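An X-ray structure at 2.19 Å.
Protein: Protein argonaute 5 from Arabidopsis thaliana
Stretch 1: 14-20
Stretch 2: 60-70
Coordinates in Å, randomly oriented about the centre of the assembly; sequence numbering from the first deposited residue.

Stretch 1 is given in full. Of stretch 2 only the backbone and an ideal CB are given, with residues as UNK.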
ATOM      1  N   TRP A  14      -5.747  -6.190  -4.527  1.00 25.80           N
ATOM      2  CA  TRP A  14      -4.656  -5.358  -4.030  1.00 27.43           C
ATOM      3  C   TRP A  14      -3.332  -5.960  -4.493  1.00 27.62           C
ATOM      4  O   TRP A  14      -3.272  -7.136  -4.842  1.00 29.02           O
ATOM      5  CB  TRP A  14      -4.689  -5.254  -2.491  1.00 23.11           C
ATOM      6  CG  TRP A  14      -4.326  -6.552  -1.825  1.00 26.68           C
ATOM      7  CD1 TRP A  14      -5.172  -7.563  -1.477  1.00 27.46           C
ATOM      8  CD2 TRP A  14      -3.004  -6.999  -1.469  1.00 29.08           C
ATOM      9  NE1 TRP A  14      -4.462  -8.608  -0.922  1.00 27.71           N
ATOM     10  CE2 TRP A  14      -3.133  -8.283  -0.909  1.00 23.95           C
ATOM     11  CE3 TRP A  14      -1.732  -6.431  -1.569  1.00 25.46           C
ATOM     12  CZ2 TRP A  14      -2.041  -9.004  -0.462  1.00 26.32           C
ATOM     13  CZ3 TRP A  14      -0.657  -7.150  -1.120  1.00 24.53           C
ATOM     14  CH2 TRP A  14      -0.815  -8.421  -0.570  1.00 22.83           C
ATOM     15  N   THR A  15      -2.282  -5.150  -4.521  1.00 24.64           N
ATOM     16  CA  THR A  15      -0.937  -5.666  -4.750  1.00 26.96           C
ATOM     17  C   THR A  15       0.085  -4.635  -4.306  1.00 23.37           C
ATOM     18  O   THR A  15      -0.274  -3.561  -3.822  1.00 24.29           O
ATOM     19  CB  THR A  15      -0.689  -6.091  -6.219  1.00 25.74           C
ATOM     20  OG1 THR A  15       0.562  -6.782  -6.313  1.00 24.71           O
ATOM     21  CG2 THR A  15      -0.682  -4.885  -7.144  1.00 23.59           C
ATOM     22  N   CYS A  16       1.357  -4.968  -4.471  1.00 25.53           N
ATOM     23  CA  CYS A  16       2.427  -4.141  -3.944  1.00 21.67           C
ATOM     24  C   CYS A  16       3.458  -3.847  -5.016  1.00 27.49           C
ATOM     25  O   CYS A  16       3.829  -4.739  -5.790  1.00 24.66           O
ATOM     26  CB  CYS A  16       3.099  -4.869  -2.799  1.00 21.10           C
ATOM     27  SG  CYS A  16       4.531  -4.033  -2.118  1.00 22.91           S
ATOM     28  N   VAL A  17       3.922  -2.600  -5.052  1.00 22.31           N
ATOM     29  CA  VAL A  17       5.019  -2.217  -5.930  1.00 26.95           C
ATOM     30  C   VAL A  17       6.113  -1.591  -5.117  1.00 26.68           C
ATOM     31  O   VAL A  17       5.849  -0.788  -4.211  1.00 25.47           O
ATOM     32  CB  VAL A  17       4.594  -1.171  -6.966  1.00 29.94           C
ATOM     33  CG1 VAL A  17       5.620  -1.072  -8.087  1.00 30.94           C
ATOM     34  CG2 VAL A  17       3.293  -1.548  -7.531  1.00 31.31           C
ATOM     35  N   SER A  18       7.347  -1.936  -5.459  1.00 22.77           N
ATOM     36  CA  SER A  18       8.492  -1.351  -4.795  1.00 26.21           C
ATOM     37  C   SER A  18       9.420  -0.646  -5.772  1.00 26.47           C
ATOM     38  O   SER A  18       9.896  -1.243  -6.739  1.00 22.61           O
ATOM     39  CB  SER A  18       9.268  -2.425  -4.034  1.00 26.18           C
ATOM     40  OG  SER A  18      10.503  -1.899  -3.604  1.00 28.82           O
ATOM     41  N   PHE A  19       9.678   0.626  -5.502  1.00 22.94           N
ATOM     42  CA  PHE A  19      10.674   1.374  -6.245  1.00 26.67           C
ATOM     43  C   PHE A  19      11.955   1.536  -5.424  1.00 28.38           C
ATOM     44  O   PHE A  19      12.812   2.355  -5.740  1.00 31.21           O
ATOM     45  CB  PHE A  19      10.125   2.737  -6.654  1.00 24.08           C
ATOM     46  CG  PHE A  19       8.841   2.660  -7.444  1.00 24.24           C
ATOM     47  CD1 PHE A  19       7.630   3.043  -6.874  1.00 23.40           C
ATOM     48  CD2 PHE A  19       8.840   2.176  -8.741  1.00 23.87           C
ATOM     49  CE1 PHE A  19       6.456   2.971  -7.601  1.00 24.21           C
ATOM     50  CE2 PHE A  19       7.666   2.088  -9.466  1.00 24.35           C
ATOM     51  CZ  PHE A  19       6.469   2.491  -8.896  1.00 23.22           C
ATOM     52  N   SER A  20      12.078   0.764  -4.357  1.00 28.53           N
ATOM     53  CA  SER A  20      13.271   0.845  -3.521  1.00 28.61           C
ATOM     54  C   SER A  20      14.304  -0.168  -3.965  1.00 27.30           C
ATOM     55  O   SER A  20      13.983  -1.317  -4.254  1.00 28.29           O
ATOM     56  CB  SER A  20      12.946   0.597  -2.059  1.00 29.20           C
ATOM     57  OG  SER A  20      14.149   0.462  -1.314  1.00 24.72           O
ATOM     58  N   UNK A  60      13.262   4.670 -12.113  1.00 31.44           N
ATOM     59  CA  UNK A  60      13.074   5.300 -13.423  1.00 33.86           C
ATOM     60  C   UNK A  60      11.945   4.639 -14.215  1.00 30.08           C
ATOM     61  O   UNK A  60      11.545   5.131 -15.269  1.00 37.93           O
ATOM     62  CB  UNK A  60      14.375   5.240 -14.227  1.00 33.86           C
ATOM     63  N   UNK A  61      11.436   3.527 -13.700  1.00 29.27           N
ATOM     64  CA  UNK A  61      10.328   2.820 -14.333  1.00 33.04           C
ATOM     65  C   UNK A  61       8.965   3.135 -13.695  1.00 28.99           C
ATOM     66  O   UNK A  61       8.048   2.313 -13.777  1.00 28.83           O
ATOM     67  CB  UNK A  61      10.586   1.313 -14.272  1.00 33.04           C
ATOM     68  N   UNK A  62       8.828   4.297 -13.059  1.00 30.02           N
ATOM     69  CA  UNK A  62       7.588   4.625 -12.318  1.00 29.87           C
ATOM     70  C   UNK A  62       6.372   4.718 -13.253  1.00 30.95           C
ATOM     71  O   UNK A  62       5.363   4.050 -13.048  1.00 28.95           O
ATOM     72  CB  UNK A  62       7.758   5.946 -11.566  1.00 29.87           C
ATOM     73  N   UNK A  63       6.484   5.538 -14.291  1.00 29.12           N
ATOM     74  CA  UNK A  63       5.387   5.708 -15.237  0.81 31.56           C
ATOM     75  C   UNK A  63       4.987   4.356 -15.842  1.00 30.75           C
ATOM     76  O   UNK A  63       3.813   3.999 -15.832  1.00 27.78           O
ATOM     77  CB  UNK A  63       5.781   6.692 -16.340  0.81 31.56           C
ATOM     78  N   UNK A  64       5.981   3.602 -16.322  1.00 33.46           N
ATOM     79  CA  UNK A  64       5.791   2.267 -16.913  1.00 35.19           C
ATOM     80  C   UNK A  64       5.121   1.248 -15.985  1.00 29.23           C
ATOM     81  O   UNK A  64       4.168   0.579 -16.383  1.00 26.02           O
ATOM     82  CB  UNK A  64       7.148   1.714 -17.352  1.00 35.19           C
ATOM     83  N   UNK A  65       5.652   1.110 -14.766  1.00 30.34           N
ATOM     84  CA  UNK A  65       5.160   0.122 -13.798  1.00 25.73           C
ATOM     85  C   UNK A  65       3.725   0.402 -13.391  1.00 22.04           C
ATOM     86  O   UNK A  65       2.889  -0.491 -13.375  1.00 24.25           O
ATOM     87  CB  UNK A  65       6.053   0.102 -12.556  1.00 25.73           C
ATOM     88  N   UNK A  66       3.443   1.655 -13.071  1.00 24.07           N
ATOM     89  CA  UNK A  66       2.115   2.025 -12.606  1.00 23.80           C
ATOM     90  C   UNK A  66       1.088   1.731 -13.699  1.00 23.65           C
ATOM     91  O   UNK A  66       0.045   1.131 -13.440  1.00 24.25           O
ATOM     92  CB  UNK A  66       2.072   3.501 -12.205  1.00 23.80           C
ATOM     93  N   UNK A  67       1.393   2.125 -14.931  1.00 27.06           N
ATOM     94  CA  UNK A  67       0.444   1.902 -16.022  1.00 28.91           C
ATOM     95  C   UNK A  67       0.317   0.416 -16.336  1.00 25.38           C
ATOM     96  O   UNK A  67      -0.749  -0.055 -16.712  1.00 25.89           O
ATOM     97  CB  UNK A  67       0.876   2.669 -17.273  1.00 28.91           C
ATOM     98  N   UNK A  68       1.395  -0.333 -16.152  1.00 27.19           N
ATOM     99  CA  UNK A  68       1.341  -1.779 -16.374  1.00 27.06           C
ATOM    100  C   UNK A  68       0.414  -2.428 -15.349  1.00 27.59           C
ATOM    101  O   UNK A  68      -0.462  -3.225 -15.690  1.00 28.28           O
ATOM    102  CB  UNK A  68       2.740  -2.393 -16.295  1.00 27.06           C
ATOM    103  N   UNK A  69       0.605  -2.068 -14.086  1.00 30.33           N
ATOM    104  CA  UNK A  69      -0.179  -2.655 -12.996  1.00 26.96           C
ATOM    105  C   UNK A  69      -1.650  -2.344 -13.188  1.00 22.43           C
ATOM    106  O   UNK A  69      -2.516  -3.196 -12.995  1.00 24.86           O
ATOM    107  CB  UNK A  69       0.299  -2.138 -11.638  1.00 26.96           C
ATOM    108  N   UNK A  70      -1.907  -1.114 -13.611  1.00 26.26           N
ATOM    109  CA  UNK A  70      -3.255  -0.641 -13.842  1.00 29.19           C
ATOM    110  C   UNK A  70      -3.964  -1.381 -14.963  1.00 25.62           C
ATOM    111  O   UNK A  70      -5.161  -1.621 -14.864  1.00 26.25           O
ATOM    112  CB  UNK A  70      -3.228   0.857 -14.153  1.00 29.19           C
TER

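Stretch 1 offers the helix a nonpolar row: Thr15, Val17 and Phe19 point toward it, while the CA-to-CB bond of Cys16, between them, points away. Expect apolar side chains wherever the helix faces that row, and freedom elsewhere.

Position 60 precedes the helix, and its CA-to-CB bond points away with nothing of stretch 1 near the ideal CB. Almost any residue would suit; it is Glu60, which makes no contact.

Position 61 is the N-cap, where Ser, Thr, Asp or Asn are common choices. CB points sideways and meets nothing of stretch 1. The residue is His61, whose ring leads away; its backbone O accepts from N of position 65 at 2.9 Å, and lies 4.3 Å from Phe19 CE2.

At position 62 CB points sideways, yet its ideal place is 4.4 Å from Phe19 CE2, so a side chain can reach across the aromatic ring. Ile, Leu, Val or Met would all serve. Ile62 lays CG1 over one face, 3.8 Å from the centroid of the Phe19 ring and 14° off its normal, a CH-pi contact.

Positions 63 and 64 find no partner in stretch 1, and polar residues are as welcome as any. They are Glu63 and Glu64, neither touching it.

Position 65 points toward stretch 1, its ideal CB 4.0 Å from Phe19 CE2 and 4.6 Å from Val17 CG1. With atoms already so near, a small residue such as Ala is an economical choice. Ala65 it is, its CB 4.0 Å from Phe19 CE2 at the ring edge.

Position 66 starts sideways with no atom of stretch 1 within 5.5 Å of the ideal CB, so contact demands length: Leu, Met or Ile. Leu66 comes nearer at its end, placing CD1 4.1 Å from Phe19 CZ, near the ring plane.

Positions 67 and 68 are out of reach and little constrained by this contact; they hold Leu67 and Asp68.

Position 69, one turn beyond 65, points toward stretch 1 again. The ideal CB is 5.1 Å from Val17 CG2 and 5.4 Å from Thr15 CG2, leaving room for a medium or large aliphatic group: Ile, Leu, Val or Met. Ile69 brings CD1 to 3.3 Å from Val17 CG2, a tight approach, and CG2 to 4.3 Å from Thr15 CG2.

Position 70 is out of reach and open to many residues; His70 occupies it. No hydrogen bond joins the stretches, so apolar packing carries the fit.

Stretch 2 60-70: EHIEEALLDIH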
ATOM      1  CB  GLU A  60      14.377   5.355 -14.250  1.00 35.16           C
ATOM      2  CG  GLU A  60      15.433   4.294 -13.933  1.00 37.84           C
ATOM      3  CD  GLU A  60      16.203   4.558 -12.638  1.00 37.67           C
ATOM      4  OE1 GLU A  60      16.013   3.782 -11.685  1.00 31.52           O
ATOM      5  OE2 GLU A  60      16.995   5.524 -12.579  1.00 36.23           O
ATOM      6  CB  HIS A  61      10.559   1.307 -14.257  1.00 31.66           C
ATOM      7  CG  HIS A  61      11.569   0.790 -15.230  1.00 40.74           C
ATOM      8  ND1 HIS A  61      11.240  -0.087 -16.247  1.00 42.84           N
ATOM      9  CD2 HIS A  61      12.900   1.011 -15.344  1.00 40.08           C
ATOM     10  CE1 HIS A  61      12.324  -0.370 -16.946  1.00 41.03           C
ATOM     11  NE2 HIS A  61      13.346   0.277 -16.412  1.00 40.01           N
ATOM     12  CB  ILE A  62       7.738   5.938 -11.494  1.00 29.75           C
ATOM     13  CG1 ILE A  62       8.547   5.681 -10.219  1.00 28.71           C
ATOM     14  CG2 ILE A  62       6.381   6.527 -11.117  1.00 27.83           C
ATOM     15  CD1 ILE A  62       9.112   6.932  -9.592  1.00 21.40           C
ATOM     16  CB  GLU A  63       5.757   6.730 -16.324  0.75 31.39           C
ATOM     17  CG  GLU A  63       6.054   8.157 -15.811  1.00 30.56           C
ATOM     18  CD  GLU A  63       7.502   8.366 -15.345  0.54 35.58           C
ATOM     19  OE1 GLU A  63       7.960   9.530 -15.333  0.86 41.72           O
ATOM     20  OE2 GLU A  63       8.188   7.387 -14.976  0.82 34.45           O
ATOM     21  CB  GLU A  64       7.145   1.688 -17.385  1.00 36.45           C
ATOM     22  CG  GLU A  64       7.055   0.324 -18.089  1.00 41.76           C
ATOM     23  CD  GLU A  64       7.855  -0.806 -17.413  1.00 48.32           C
ATOM     24  OE1 GLU A  64       7.695  -1.015 -16.183  1.00 39.54           O
ATOM     25  OE2 GLU A  64       8.637  -1.499 -18.128  1.00 48.87           O
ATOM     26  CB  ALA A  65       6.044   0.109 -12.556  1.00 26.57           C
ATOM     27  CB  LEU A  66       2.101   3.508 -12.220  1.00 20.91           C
ATOM     28  CG  LEU A  66       2.184   3.935 -10.746  1.00 31.30           C
ATOM     29  CD1 LEU A  66       2.455   2.776  -9.747  1.00 21.51           C
ATOM     30  CD2 LEU A  66       3.191   5.064 -10.575  1.00 25.04           C
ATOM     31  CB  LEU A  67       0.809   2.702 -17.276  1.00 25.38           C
ATOM     32  CG  LEU A  67      -0.183   2.509 -18.438  1.00 31.14           C
ATOM     33  CD1 LEU A  67      -1.500   3.213 -18.152  1.00 24.66           C
ATOM     34  CD2 LEU A  67       0.404   2.961 -19.774  1.00 27.63           C
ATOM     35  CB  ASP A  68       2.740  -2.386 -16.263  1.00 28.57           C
ATOM     36  CG  ASP A  68       2.743  -3.894 -16.437  1.00 31.26           C
ATOM     37  OD1 ASP A  68       3.409  -4.576 -15.628  1.00 34.82           O
ATOM     38  OD2 ASP A  68       2.107  -4.399 -17.390  1.00 29.86           O
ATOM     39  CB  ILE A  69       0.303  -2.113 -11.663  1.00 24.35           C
ATOM     40  CG1 ILE A  69       1.567  -2.865 -11.263  1.00 25.09           C
ATOM     41  CG2 ILE A  69      -0.768  -2.267 -10.590  1.00 23.87           C
ATOM     42  CD1 ILE A  69       2.605  -1.996 -10.731  1.00 20.15           C
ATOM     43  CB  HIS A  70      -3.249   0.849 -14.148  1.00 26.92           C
ATOM     44  CG  HIS A  70      -4.586   1.379 -14.541  1.00 26.95           C
ATOM     45  ND1 HIS A  70      -5.698   1.262 -13.737  1.00 28.44           N
ATOM     46  CD2 HIS A  70      -4.998   2.018 -15.666  1.00 28.93           C
ATOM     47  CE1 HIS A  70      -6.733   1.823 -14.338  1.00 33.36           C
ATOM     48  NE2 HIS A  70      -6.332   2.286 -15.515  1.00 30.35           N
TER
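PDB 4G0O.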